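Local structure of chicken beta-microseminoprotein-like 3 (Gallus gallus, 6RWC) at residues V20-Y31 with C35-V46. The protein is of unknown function but belongs to the beta-microseminoprotein (PSP-94) family and is a paralog specific to the chicken egg. Residues are numbered along the deposited sequence; the frame is centred on the assembly and turned at random.
Sequences VFGAVWKTEDCY and CKMNAMVCCSLV
Y31 lies against S44 at an antiparallel non-hydrogen-bonded pair, where strand 31-35 meets strand 39-44. Its CB sits 3.6 Å from C43 O. CG comes next, near both C43 O and S44 CA. CD2 reaches S44 N at 3.3 Å, and CE2 runs on over S44 CA. CZ, which carries the hydroxyl, meets S44 CB. At the tip, Y31 OH is 4.2 Å from S44 CB. The ring thus lies with one face over S44, whose CB makes a CH-pi contact. With CG anti to the carbonyl carbon (chi1 -77°), the ring is laid across strand 39-44. Beside it, L45 N donates to C30 O at 2.8 Å, and C30 CB packs on V46 CG2. At the other end, G22 N donates almost straight to C35 O (178°), and C35 N donates to A23 O. The F21 ring presents its edge to K36 O, CD1 lying 3.4 Å away. Between the two ends, M40 SD meets the edge of the W25 ring at CZ2, 3.8 Å away, across the intervening strand 31-35. Backbone hydrogen bonds therefore tie the segments at both ends, a weaker sulfur-aromatic contact bridges the middle, and disulfides C12-C35 and C30-C66 anchor each end covalently to the rest of the chain.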
ATOM      1  N   VAL A  20      10.323 -14.759  -9.522  1.00 37.97           N
ATOM      2  CA  VAL A  20      11.770 -14.931  -9.433  1.00 42.32           C
ATOM      3  C   VAL A  20      12.344 -14.006  -8.363  1.00 42.47           C
ATOM      4  O   VAL A  20      11.730 -13.012  -7.955  1.00 41.80           O
ATOM      5  CB  VAL A  20      12.436 -14.686 -10.796  1.00 42.50           C
ATOM      6  CG1 VAL A  20      11.896 -15.656 -11.834  1.00 45.83           C
ATOM      7  CG2 VAL A  20      12.221 -13.246 -11.238  1.00 44.17           C
ATOM      8  N   PHE A  21      13.545 -14.347  -7.897  1.00 41.31           N
ATOM      9  CA  PHE A  21      14.227 -13.507  -6.921  1.00 42.17           C
ATOM     10  C   PHE A  21      14.565 -12.160  -7.540  1.00 39.60           C
ATOM     11  O   PHE A  21      15.119 -12.090  -8.641  1.00 39.98           O
ATOM     12  CB  PHE A  21      15.501 -14.188  -6.416  1.00 45.57           C
ATOM     13  CG  PHE A  21      15.254 -15.450  -5.641  1.00 47.06           C
ATOM     14  CD1 PHE A  21      14.564 -15.423  -4.439  1.00 45.32           C
ATOM     15  CD2 PHE A  21      15.731 -16.665  -6.109  1.00 50.42           C
ATOM     16  CE1 PHE A  21      14.342 -16.589  -3.724  1.00 49.84           C
ATOM     17  CE2 PHE A  21      15.514 -17.831  -5.400  1.00 52.91           C
ATOM     18  CZ  PHE A  21      14.820 -17.794  -4.207  1.00 53.73           C
ATOM     19  N   GLY A  22      14.228 -11.086  -6.828  1.00 36.32           N
ATOM     20  CA  GLY A  22      14.392  -9.738  -7.317  1.00 39.38           C
ATOM     21  C   GLY A  22      13.139  -9.131  -7.912  1.00 43.53           C
ATOM     22  O   GLY A  22      13.116  -7.923  -8.173  1.00 47.93           O
ATOM     23  N   ALA A  23      12.099  -9.933  -8.132  1.00 40.35           N
ATOM     24  CA  ALA A  23      10.863  -9.408  -8.691  1.00 34.27           C
ATOM     25  C   ALA A  23      10.170  -8.489  -7.692  1.00 36.00           C
ATOM     26  O   ALA A  23      10.147  -8.754  -6.487  1.00 37.43           O
ATOM     27  CB  ALA A  23       9.931 -10.554  -9.091  1.00 30.99           C
ATOM     28  N   VAL A  24       9.615  -7.392  -8.205  1.00 34.22           N
ATOM     29  CA  VAL A  24       8.856  -6.428  -7.417  1.00 32.14           C
ATOM     30  C   VAL A  24       7.531  -6.186  -8.126  1.00 33.35           C
ATOM     31  O   VAL A  24       7.507  -5.981  -9.344  1.00 32.54           O
ATOM     32  CB  VAL A  24       9.624  -5.103  -7.235  1.00 35.16           C
ATOM     33  CG1 VAL A  24       8.799  -4.117  -6.425  1.00 27.55           C
ATOM     34  CG2 VAL A  24      10.973  -5.353  -6.572  1.00 39.45           C
ATOM     35  N   TRP A  25       6.434  -6.217  -7.374  1.00 31.70           N
ATOM     36  CA  TRP A  25       5.121  -6.042  -7.981  1.00 32.96           C
ATOM     37  C   TRP A  25       4.146  -5.504  -6.948  1.00 35.87           C
ATOM     38  O   TRP A  25       4.333  -5.672  -5.740  1.00 30.30           O
ATOM     39  CB  TRP A  25       4.600  -7.352  -8.581  1.00 35.72           C
ATOM     40  CG  TRP A  25       4.196  -8.387  -7.571  1.00 33.28           C
ATOM     41  CD1 TRP A  25       2.930  -8.661  -7.140  1.00 33.30           C
ATOM     42  CD2 TRP A  25       5.061  -9.298  -6.879  1.00 31.25           C
ATOM     43  NE1 TRP A  25       2.953  -9.682  -6.222  1.00 30.96           N
ATOM     44  CE2 TRP A  25       4.248 -10.091  -6.042  1.00 30.93           C
ATOM     45  CE3 TRP A  25       6.442  -9.518  -6.883  1.00 33.05           C
ATOM     46  CZ2 TRP A  25       4.772 -11.090  -5.220  1.00 36.69           C
ATOM     47  CZ3 TRP A  25       6.960 -10.509  -6.065  1.00 39.28           C
ATOM     48  CH2 TRP A  25       6.127 -11.281  -5.244  1.00 39.24           C
ATOM     49  N   LYS A  26       3.097  -4.854  -7.448  1.00 36.12           N
ATOM     50  CA  LYS A  26       2.021  -4.323  -6.625  1.00 34.52           C
ATOM     51  C   LYS A  26       0.815  -5.248  -6.706  1.00 40.27           C
ATOM     52  O   LYS A  26       0.488  -5.766  -7.779  1.00 36.63           O
ATOM     53  CB  LYS A  26       1.636  -2.912  -7.075  1.00 36.16           C
ATOM     54  CG  LYS A  26       0.639  -2.206  -6.168  1.00 38.83           C
ATOM     55  CD  LYS A  26       0.381  -0.784  -6.642  1.00 38.62           C
ATOM     56  CE  LYS A  26      -0.261  -0.771  -8.021  1.00 40.91           C
ATOM     57  NZ  LYS A  26      -0.413   0.613  -8.556  1.00 42.47           N
ATOM     58  N   THR A  27       0.156  -5.455  -5.570  1.00 31.59           N
ATOM     59  CA  THR A  27      -0.954  -6.390  -5.501  1.00 34.45           C
ATOM     60  C   THR A  27      -2.272  -5.672  -5.783  1.00 42.03           C
ATOM     61  O   THR A  27      -2.318  -4.460  -6.006  1.00 39.14           O
ATOM     62  CB  THR A  27      -0.986  -7.080  -4.139  1.00 32.99           C
ATOM     63  OG1 THR A  27      -1.235  -6.108  -3.116  1.00 32.41           O
ATOM     64  CG2 THR A  27       0.342  -7.760  -3.859  1.00 30.65           C
ATOM     65  N   GLU A  28      -3.365  -6.441  -5.776  1.00 35.73           N
ATOM     66  CA  GLU A  28      -4.691  -5.871  -5.984  1.00 45.67           C
ATOM     67  C   GLU A  28      -5.199  -5.123  -4.759  1.00 37.00           C
ATOM     68  O   GLU A  28      -6.142  -4.335  -4.878  1.00 38.60           O
ATOM     69  CB  GLU A  28      -5.688  -6.971  -6.359  1.00 47.54           C
ATOM     70  CG  GLU A  28      -5.407  -7.645  -7.690  1.00 53.49           C
ATOM     71  CD  GLU A  28      -6.378  -8.773  -7.987  1.00 67.08           C
ATOM     72  OE1 GLU A  28      -7.207  -9.091  -7.108  1.00 70.88           O
ATOM     73  OE2 GLU A  28      -6.312  -9.341  -9.096  1.00 70.74           O
ATOM     74  N   ASP A  29      -4.608  -5.359  -3.588  1.00 35.41           N
ATOM     75  CA  ASP A  29      -5.020  -4.700  -2.356  1.00 39.10           C
ATOM     76  C   ASP A  29      -3.964  -3.718  -1.855  1.00 38.85           C
ATOM     77  O   ASP A  29      -3.818  -3.520  -0.646  1.00 30.82           O
ATOM     78  CB  ASP A  29      -5.349  -5.730  -1.276  1.00 40.45           C
ATOM     79  CG  ASP A  29      -4.187  -6.650  -0.974  1.00 44.00           C
ATOM     80  OD1 ASP A  29      -3.349  -6.863  -1.873  1.00 42.47           O
ATOM     81  OD2 ASP A  29      -4.115  -7.163   0.162  1.00 51.98           O
ATOM     82  N   CYS A  30      -3.214  -3.114  -2.779  1.00 34.99           N
ATOM     83  CA  CYS A  30      -2.319  -1.993  -2.479  1.00 29.82           C
ATOM     84  C   CYS A  30      -1.190  -2.393  -1.528  1.00 33.10           C
ATOM     85  O   CYS A  30      -0.865  -1.677  -0.579  1.00 26.61           O
ATOM     86  CB  CYS A  30      -3.100  -0.799  -1.931  1.00 31.97           C
ATOM     87  SG  CYS A  30      -3.844   0.228  -3.215  1.00 35.86           S
ATOM     88  N   TYR A  31      -0.590  -3.549  -1.788  1.00 27.92           N
ATOM     89  CA  TYR A  31       0.677  -3.942  -1.193  1.00 28.16           C
ATOM     90  C   TYR A  31       1.735  -3.978  -2.286  1.00 30.68           C
ATOM     91  O   TYR A  31       1.438  -4.292  -3.442  1.00 34.55           O
ATOM     92  CB  TYR A  31       0.589  -5.322  -0.525  1.00 24.95           C
ATOM     93  CG  TYR A  31      -0.095  -5.351   0.826  1.00 30.66           C
ATOM     94  CD1 TYR A  31      -1.474  -5.214   0.936  1.00 36.53           C
ATOM     95  CD2 TYR A  31       0.635  -5.551   1.991  1.00 30.74           C
ATOM     96  CE1 TYR A  31      -2.104  -5.251   2.169  1.00 37.59           C
ATOM     97  CE2 TYR A  31       0.013  -5.590   3.231  1.00 33.75           C
ATOM     98  CZ  TYR A  31      -1.357  -5.441   3.314  1.00 34.70           C
ATOM     99  OH  TYR A  31      -1.982  -5.479   4.543  1.00 38.06           O
ATOM    100  N   CYS A  35      10.344 -10.337  -3.992  1.00 27.97           N
ATOM    101  CA  CYS A  35      10.826 -11.694  -3.770  1.00 32.46           C
ATOM    102  C   CYS A  35      12.321 -11.639  -3.477  1.00 36.91           C
ATOM    103  O   CYS A  35      13.132 -11.429  -4.384  1.00 37.00           O
ATOM    104  CB  CYS A  35      10.532 -12.577  -4.978  1.00 31.85           C
ATOM    105  SG  CYS A  35      11.032 -14.283  -4.739  1.00 40.45           S
ATOM    106  N   LYS A  36      12.683 -11.820  -2.212  1.00 39.16           N
ATOM    107  CA  LYS A  36      14.072 -11.855  -1.786  1.00 50.48           C
ATOM    108  C   LYS A  36      14.495 -13.296  -1.534  1.00 54.52           C
ATOM    109  O   LYS A  36      13.661 -14.195  -1.389  1.00 56.08           O
ATOM    110  CB  LYS A  36      14.280 -11.008  -0.526  1.00 58.18           C
ATOM    111  CG  LYS A  36      13.872  -9.552  -0.691  1.00 63.09           C
ATOM    112  CD  LYS A  36      14.827  -8.806  -1.611  1.00 68.46           C
ATOM    113  CE  LYS A  36      16.182  -8.600  -0.948  1.00 75.91           C
ATOM    114  NZ  LYS A  36      17.151  -7.919  -1.854  1.00 80.73           N
ATOM    115  N   MET A  37      15.812 -13.504  -1.486  1.00 59.21           N
ATOM    116  CA  MET A  37      16.350 -14.854  -1.346  1.00 66.33           C
ATOM    117  C   MET A  37      15.855 -15.529  -0.074  1.00 64.91           C
ATOM    118  O   MET A  37      15.613 -16.741  -0.060  1.00 68.19           O
ATOM    119  CB  MET A  37      17.876 -14.815  -1.364  1.00 76.82           C
ATOM    120  CG  MET A  37      18.475 -14.426  -2.702  1.00 82.57           C
ATOM    121  SD  MET A  37      19.448 -15.765  -3.413  1.00 92.40           S
ATOM    122  CE  MET A  37      20.322 -14.897  -4.712  1.00 94.64           C
ATOM    123  N   ASN A  38      15.700 -14.765   1.009  1.00 63.93           N
ATOM    124  CA  ASN A  38      15.234 -15.352   2.259  1.00 70.93           C
ATOM    125  C   ASN A  38      13.729 -15.592   2.242  1.00 68.92           C
ATOM    126  O   ASN A  38      13.267 -16.660   2.663  1.00 72.77           O
ATOM    127  CB  ASN A  38      15.619 -14.460   3.440  1.00 74.25           C
ATOM    128  CG  ASN A  38      17.049 -14.678   3.889  1.00 84.27           C
ATOM    129  OD1 ASN A  38      17.857 -13.748   3.906  1.00 91.03           O
ATOM    130  ND2 ASN A  38      17.372 -15.913   4.254  1.00 88.12           N
ATOM    131  N   ALA A  39      12.951 -14.626   1.760  1.00 60.99           N
ATOM    132  CA  ALA A  39      11.500 -14.745   1.788  1.00 53.67           C
ATOM    133  C   ALA A  39      10.884 -13.682   0.891  1.00 44.22           C
ATOM    134  O   ALA A  39      11.566 -12.785   0.391  1.00 38.79           O
ATOM    135  CB  ALA A  39      10.957 -14.612   3.213  1.00 56.09           C
ATOM    136  N   MET A  40       9.575 -13.808   0.693  1.00 39.17           N
ATOM    137  CA  MET A  40       8.789 -12.752   0.076  1.00 32.95           C
ATOM    138  C   MET A  40       8.369 -11.752   1.143  1.00 33.71           C
ATOM    139  O   MET A  40       7.957 -12.134   2.243  1.00 32.84           O
ATOM    140  CB  MET A  40       7.554 -13.333  -0.617  1.00 30.56           C
ATOM    141  CG  MET A  40       6.633 -12.283  -1.229  1.00 36.88           C
ATOM    142  SD  MET A  40       5.113 -12.977  -1.916  1.00 41.25           S
ATOM    143  CE  MET A  40       4.312 -13.590  -0.437  1.00 43.63           C
ATOM    144  N   VAL A  41       8.485 -10.467   0.822  1.00 26.18           N
ATOM    145  CA  VAL A  41       8.131  -9.398   1.747  1.00 31.45           C
ATOM    146  C   VAL A  41       7.112  -8.500   1.061  1.00 31.54           C
ATOM    147  O   VAL A  41       7.383  -7.957  -0.017  1.00 30.72           O
ATOM    148  CB  VAL A  41       9.364  -8.594   2.200  1.00 35.49           C
ATOM    149  CG1 VAL A  41      10.269  -8.271   1.015  1.00 38.24           C
ATOM    150  CG2 VAL A  41       8.939  -7.324   2.918  1.00 39.11           C
ATOM    151  N   CYS A  42       5.939  -8.356   1.673  1.00 25.63           N
ATOM    152  CA  CYS A  42       4.870  -7.512   1.153  1.00 24.29           C
ATOM    153  C   CYS A  42       4.511  -6.464   2.198  1.00 23.83           C
ATOM    154  O   CYS A  42       4.173  -6.811   3.334  1.00 28.73           O
ATOM    155  CB  CYS A  42       3.630  -8.338   0.797  1.00 23.64           C
ATOM    156  SG  CYS A  42       3.858  -9.609  -0.470  1.00 32.25           S
ATOM    157  N   CYS A  43       4.572  -5.191   1.812  1.00 25.69           N
ATOM    158  CA  CYS A  43       4.280  -4.080   2.707  1.00 27.63           C
ATOM    159  C   CYS A  43       3.110  -3.271   2.162  1.00 31.63           C
ATOM    160  O   CYS A  43       2.999  -3.059   0.950  1.00 28.84           O
ATOM    161  CB  CYS A  43       5.503  -3.170   2.886  1.00 26.89           C
ATOM    162  SG  CYS A  43       7.002  -4.005   3.463  1.00 33.99           S
ATOM    163  N   SER A  44       2.240  -2.826   3.066  1.00 27.03           N
ATOM    164  CA  SER A  44       1.087  -2.027   2.674  1.00 34.39           C
ATOM    165  C   SER A  44       1.536  -0.662   2.164  1.00 39.51           C
ATOM    166  O   SER A  44       2.397  -0.014   2.766  1.00 30.21           O
ATOM    167  CB  SER A  44       0.134  -1.862   3.857  1.00 33.93           C
ATOM    168  OG  SER A  44      -0.932  -0.989   3.531  1.00 45.36           O
ATOM    169  N   LEU A  45       0.948  -0.228   1.050  1.00 30.73           N
ATOM    170  CA  LEU A  45       1.275   1.065   0.464  1.00 30.07           C
ATOM    171  C   LEU A  45       0.394   2.195   0.976  1.00 28.27           C
ATOM    172  O   LEU A  45       0.767   3.365   0.835  1.00 29.02           O
ATOM    173  CB  LEU A  45       1.161   1.001  -1.064  1.00 25.57           C
ATOM    174  CG  LEU A  45       2.129   0.099  -1.830  1.00 26.86           C
ATOM    175  CD1 LEU A  45       1.749   0.057  -3.302  1.00 26.04           C
ATOM    176  CD2 LEU A  45       3.562   0.578  -1.661  1.00 27.96           C
ATOM    177  N   VAL A  46      -0.753   1.880   1.569  1.00 27.95           N
ATOM    178  CA  VAL A  46      -1.735   2.885   1.958  1.00 27.48           C
ATOM    179  C   VAL A  46      -1.353   3.439   3.327  1.00 29.27           C
ATOM    180  O   VAL A  46      -1.411   2.729   4.335  1.00 34.13           O
ATOM    181  CB  VAL A  46      -3.152   2.302   1.972  1.00 28.19           C
ATOM    182  CG1 VAL A  46      -4.163   3.364   2.373  1.00 25.74           C
ATOM    183  CG2 VAL A  46      -3.498   1.724   0.607  1.00 25.60           C
TER